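Local coordinates for WbmS, polysaccharide deacetylase involved in O-antigen biosynthesis (PDB 3HFT), which probably removes acetyl groups from sugar substrates as a zinc-dependent polysaccharide deacetylase of O-antigen biosynthesis, at the interface of chains A and B. Coordinates in Å, arbitrary orientation; residue numbers count along the deposited sequence, not the author numbering. Chains: chain A/B, WbmS, polysaccharide deacetylase involved in O-antigen biosynthesis.

Contact 1 and contact 2 are two patches of one two-fold symmetric interface, their C-alpha centres about 16 Å apart. They share no residues. Contact 1 joins the 3-10 helix 127-129 of chain A to the start of helix 133-141 of chain B; contact 2 sets the short strand 163-164 of chain B against a loop and the end of helix 179-185 of chain A. Each recurs with the chains exchanged, so every subunit offers both halves of both patches. Spread over separate elements, they would resist rocking of one subunit on the other, although the deposited dimer may not be the biological one.

Contact 1: the interface of chains A and B. Residues chain A 99, 128-130; chain B 131-134.
The N-terminus of helix 133-141 in chain B meets the 3-10 helix 127-129 of chain A, which begins with the zinc ligand A:His127. The backbone amide N of B:Thr133, the first residue of the helix, donates a hydrogen bond of 2.9 Å to the carbonyl O of A:Ser128. The bond is nearly straight, 174° at the hydrogen, and the donor lies 16° off the carbonyl plane. An amide in the first turn of a helix has no carbonyl of its own helix to bind, so a carbonyl from the partner chain suits it well; the helix dipole would probably strengthen the attraction. With OG1 beside its backbone N (chi1 -64°), B:Thr133 brings its hydroxyl towards the same carbonyl, but OG1 to A:Ser128 O is 3.5 Å, a weak bond at most. The amide bond is therefore the main tie found here, and the hydroxyl adds little.

Just before the helix, B:Ala132 presents its methyl to two branched side chains of chain A. Its CB lies 3.6 Å from CG2 of A:Val130 and 3.7 Å from CD1 of A:Leu99. One methyl of A:Val130 does the touching: CG2 stands beside the valine's own backbone N, anti to its carbonyl carbon, and reaches B:Ala132. A:Leu99, at the end of helix 96-100, extends its CD1 branch from another element of the chain. Alanine's single methyl suits a place where the backbones run close, with the carbonyl O of B:Gln131 3.3 Å from CA of A:Val130. At the margin, OG of B:Ser134 lies 4.0 Å from CD1 of A:Leu99, a loose approach without a bond.

The patch couples a helix start of one subunit to the segment beside the zinc site of the other, and so may help to steady the segment that carries the zinc ligand A:His127 if the dimer forms in solution.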
loop_
_atom_site.group_PDB
_atom_site.type_symbol
_atom_site.label_atom_id
_atom_site.label_comp_id
_atom_site.label_asym_id
_atom_site.label_seq_id
_atom_site.Cartn_x
_atom_site.Cartn_y
_atom_site.Cartn_z
ATOM N N LEU A 99 -13.682 -3.034 -9.622
ATOM C CA LEU A 99 -14.064 -2.059 -8.608
ATOM C C LEU A 99 -15.148 -1.116 -9.129
ATOM O O LEU A 99 -15.953 -0.574 -8.354
ATOM C CB LEU A 99 -12.850 -1.224 -8.225
ATOM C CG LEU A 99 -11.591 -2.002 -7.844
ATOM C CD1 LEU A 99 -10.485 -0.989 -7.479
ATOM C CD2 LEU A 99 -11.896 -2.951 -6.723
ATOM N N SER A 128 -3.495 1.618 -11.430
ATOM C CA SER A 128 -4.176 2.315 -10.318
ATOM C C SER A 128 -3.822 1.769 -8.925
ATOM O O SER A 128 -4.534 2.027 -7.952
ATOM C CB SER A 128 -5.684 2.359 -10.530
ATOM O OG SER A 128 -5.932 3.150 -11.696
ATOM N N LEU A 129 -2.729 1.011 -8.859
ATOM C CA LEU A 129 -2.198 0.498 -7.596
ATOM C C LEU A 129 -3.231 -0.316 -6.854
ATOM O O LEU A 129 -3.323 -0.287 -5.620
ATOM C CB LEU A 129 -1.649 1.675 -6.758
ATOM C CG LEU A 129 -0.546 2.508 -7.435
ATOM C CD1 LEU A 129 0.060 3.550 -6.482
ATOM C CD2 LEU A 129 0.567 1.617 -8.007
ATOM N N VAL A 130 -4.024 -1.066 -7.623
ATOM C CA VAL A 130 -4.995 -1.958 -7.032
ATOM C C VAL A 130 -4.245 -3.123 -6.377
ATOM O O VAL A 130 -3.478 -3.848 -7.028
ATOM C CB VAL A 130 -6.035 -2.513 -8.059
ATOM C CG1 VAL A 130 -7.030 -3.452 -7.317
ATOM C CG2 VAL A 130 -6.784 -1.404 -8.826
ATOM N N GLN B 131 -7.126 -1.857 -1.625
ATOM C CA GLN B 131 -6.945 -0.423 -1.863
ATOM C C GLN B 131 -6.590 -0.200 -3.324
ATOM O O GLN B 131 -6.210 -1.152 -4.036
ATOM C CB GLN B 131 -5.854 0.114 -0.941
ATOM C CG GLN B 131 -4.535 -0.613 -1.093
ATOM C CD GLN B 131 -3.617 -0.429 0.101
ATOM O OE1 GLN B 131 -2.950 0.602 0.224
ATOM N NE2 GLN B 131 -3.565 -1.449 0.981
ATOM N N ALA B 132 -6.789 1.048 -3.771
ATOM C CA ALA B 132 -6.535 1.460 -5.131
ATOM C C ALA B 132 -6.668 2.984 -5.119
ATOM O O ALA B 132 -7.313 3.566 -4.238
ATOM C CB ALA B 132 -7.632 0.866 -6.104
ATOM N N THR B 133 -6.108 3.626 -6.122
ATOM C CA THR B 133 -6.294 5.055 -6.257
ATOM C C THR B 133 -7.777 5.445 -6.265
ATOM O O THR B 133 -8.145 6.429 -5.613
ATOM C CB THR B 133 -5.538 5.579 -7.463
ATOM O OG1 THR B 133 -4.121 5.378 -7.221
ATOM C CG2 THR B 133 -5.829 7.096 -7.697
ATOM N N SER B 134 -8.639 4.729 -6.996
ATOM C CA SER B 134 -10.047 5.128 -7.038
ATOM C C SER B 134 -10.719 4.888 -5.684
ATOM O O SER B 134 -11.590 5.652 -5.269
ATOM C CB SER B 134 -10.798 4.358 -8.109
ATOM O OG SER B 134 -10.783 2.994 -7.775
#

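Contact 2: the interface of chains A and B. Residues chain A 151-153, 156, 158, 185; chain B 163-165.
B:Trp163 lays its indole against a loop of chain A, with A:Pro153 over one face and A:Ala156 and A:Ile158 farther along. Proline suits the place: its ring is compact and rigid, and its CD hydrogens can point at an aromatic face. CD of A:Pro153 sits 3.5 Å from the centroid of the five-membered ring of B:Trp163, a CH-pi contact, and the two side chains cross at about a right angle. The tryptophan's CG lies between its own backbone N and carbonyl carbon (chi1 69°), a torsion that swings the indole over its own backbone towards the chain A loop. The methyl CB of A:Ala156 packs 3.6 Å from CB of B:Trp163. Round the rim of the six-membered ring the fit is looser. CD1 of A:Ile158 is 3.9 Å from CE3 of B:Trp163, and CG2 of A:Val152 lies 3.9 Å from CH2 of B:Trp163, so small aliphatic branches border the benzene portion without gripping it.

The indole's NH edge belongs to a polar side, where a water takes part. Water 1 lies in the plane of the ring, 3.0 Å from NE1 of B:Trp163, and also in the plane of the imidazole of B:His165, hydrogen-bonded to ND1. It bonds A:Tyr185 too, bridging three side chains from both subunits. Tyrosine is apt at this end of helix 179-185, since its long, flat side chain carries a hydroxyl to the partner chain. That phenolic OH of A:Tyr185 donates a hydrogen bond of 2.7 Å to the carbonyl O of B:Arg164, meeting a lone pair in the carbonyl plane at a C=O...donor angle of 141°, and lies 2.9 Å from the oxygen of water 1.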
loop_
_atom_site.group_PDB
_atom_site.type_symbol
_atom_site.label_atom_id
_atom_site.label_comp_id
_atom_site.label_asym_id
_atom_site.label_seq_id
_atom_site.Cartn_x
_atom_site.Cartn_y
_atom_site.Cartn_z
ATOM N N LEU A 151 3.419 3.234 -2.907
ATOM C CA LEU A 151 3.990 4.516 -3.206
ATOM C C LEU A 151 4.106 5.298 -1.914
ATOM O O LEU A 151 3.119 5.661 -1.315
ATOM C CB LEU A 151 3.135 5.274 -4.220
ATOM C CG LEU A 151 3.722 6.513 -4.930
ATOM C CD1 LEU A 151 2.751 6.979 -6.045
ATOM C CD2 LEU A 151 4.084 7.704 -4.026
ATOM N N VAL A 152 5.340 5.532 -1.458
ATOM C CA VAL A 152 5.580 6.396 -0.325
ATOM C C VAL A 152 6.306 7.628 -0.866
ATOM O O VAL A 152 7.430 7.536 -1.329
ATOM C CB VAL A 152 6.467 5.704 0.752
ATOM C CG1 VAL A 152 6.714 6.681 1.897
ATOM C CG2 VAL A 152 5.807 4.383 1.237
ATOM N N PRO A 153 5.668 8.792 -0.816
ATOM C CA PRO A 153 6.272 9.979 -1.419
ATOM C C PRO A 153 7.649 10.338 -0.893
ATOM O O PRO A 153 7.919 10.237 0.306
ATOM C CB PRO A 153 5.275 11.097 -1.086
ATOM C CG PRO A 153 3.983 10.394 -0.831
ATOM C CD PRO A 153 4.335 9.054 -0.249
ATOM N N ALA A 156 7.771 12.500 2.244
ATOM C CA ALA A 156 7.112 12.047 3.479
ATOM C C ALA A 156 8.051 11.982 4.699
ATOM O O ALA A 156 7.604 11.779 5.831
ATOM C CB ALA A 156 6.430 10.641 3.215
ATOM N N ILE A 158 10.532 9.721 5.003
ATOM C CA ILE A 158 10.763 8.301 5.216
ATOM C C ILE A 158 11.838 7.806 4.259
ATOM O O ILE A 158 11.686 7.899 3.018
ATOM C CB ILE A 158 9.468 7.486 4.981
ATOM C CG1 ILE A 158 8.371 7.946 5.965
ATOM C CG2 ILE A 158 9.755 5.978 5.172
ATOM C CD1 ILE A 158 6.958 7.432 5.664
ATOM N N TYR A 185 0.672 16.622 -6.621
ATOM C CA TYR A 185 1.281 17.203 -5.434
ATOM C C TYR A 185 1.996 18.560 -5.691
ATOM O O TYR A 185 2.516 19.175 -4.761
ATOM C CB TYR A 185 2.317 16.240 -4.883
ATOM C CG TYR A 185 1.821 15.096 -4.026
ATOM C CD1 TYR A 185 1.115 15.325 -2.839
ATOM C CD2 TYR A 185 2.199 13.777 -4.321
ATOM C CE1 TYR A 185 0.735 14.251 -2.014
ATOM C CE2 TYR A 185 1.826 12.713 -3.492
ATOM C CZ TYR A 185 1.112 12.967 -2.335
ATOM O OH TYR A 185 0.765 11.914 -1.516
ATOM N N TRP B 163 1.682 10.561 6.184
ATOM C CA TRP B 163 1.923 11.533 5.139
ATOM C C TRP B 163 0.630 11.977 4.471
ATOM O O TRP B 163 -0.398 11.321 4.589
ATOM C CB TRP B 163 2.928 10.978 4.111
ATOM C CG TRP B 163 2.489 9.868 3.260
ATOM C CD1 TRP B 163 1.826 9.981 2.079
ATOM C CD2 TRP B 163 2.696 8.453 3.466
ATOM N NE1 TRP B 163 1.602 8.753 1.545
ATOM C CE2 TRP B 163 2.134 7.793 2.364
ATOM C CE3 TRP B 163 3.289 7.697 4.475
ATOM C CZ2 TRP B 163 2.144 6.420 2.233
ATOM C CZ3 TRP B 163 3.313 6.339 4.357
ATOM C CH2 TRP B 163 2.732 5.693 3.240
ATOM N N ARG B 164 0.682 13.115 3.781
ATOM C CA ARG B 164 -0.473 13.620 3.069
ATOM C C ARG B 164 -0.683 12.862 1.764
ATOM O O ARG B 164 0.244 12.750 0.959
ATOM C CB ARG B 164 -0.288 15.076 2.686
ATOM C CG ARG B 164 -0.200 15.996 3.848
ATOM C CD ARG B 164 0.209 17.374 3.400
ATOM N NE ARG B 164 0.984 18.049 4.448
ATOM C CZ ARG B 164 0.479 18.830 5.399
ATOM N NH1 ARG B 164 -0.833 19.082 5.478
ATOM N NH2 ARG B 164 1.310 19.378 6.280
ATOM N N HIS B 165 -1.916 12.415 1.531
ATOM C CA HIS B 165 -2.277 11.823 0.246
ATOM C C HIS B 165 -2.522 12.950 -0.762
ATOM O O HIS B 165 -2.817 14.081 -0.362
ATOM C CB HIS B 165 -3.498 10.940 0.389
ATOM C CG HIS B 165 -3.795 10.133 -0.830
ATOM N ND1 HIS B 165 -2.840 9.359 -1.446
ATOM C CD2 HIS B 165 -4.935 9.962 -1.538
ATOM C CE1 HIS B 165 -3.370 8.774 -2.502
ATOM N NE2 HIS B 165 -4.637 9.127 -2.588
HETATM O O HOH W 1 -0.020 9.140 -0.938
#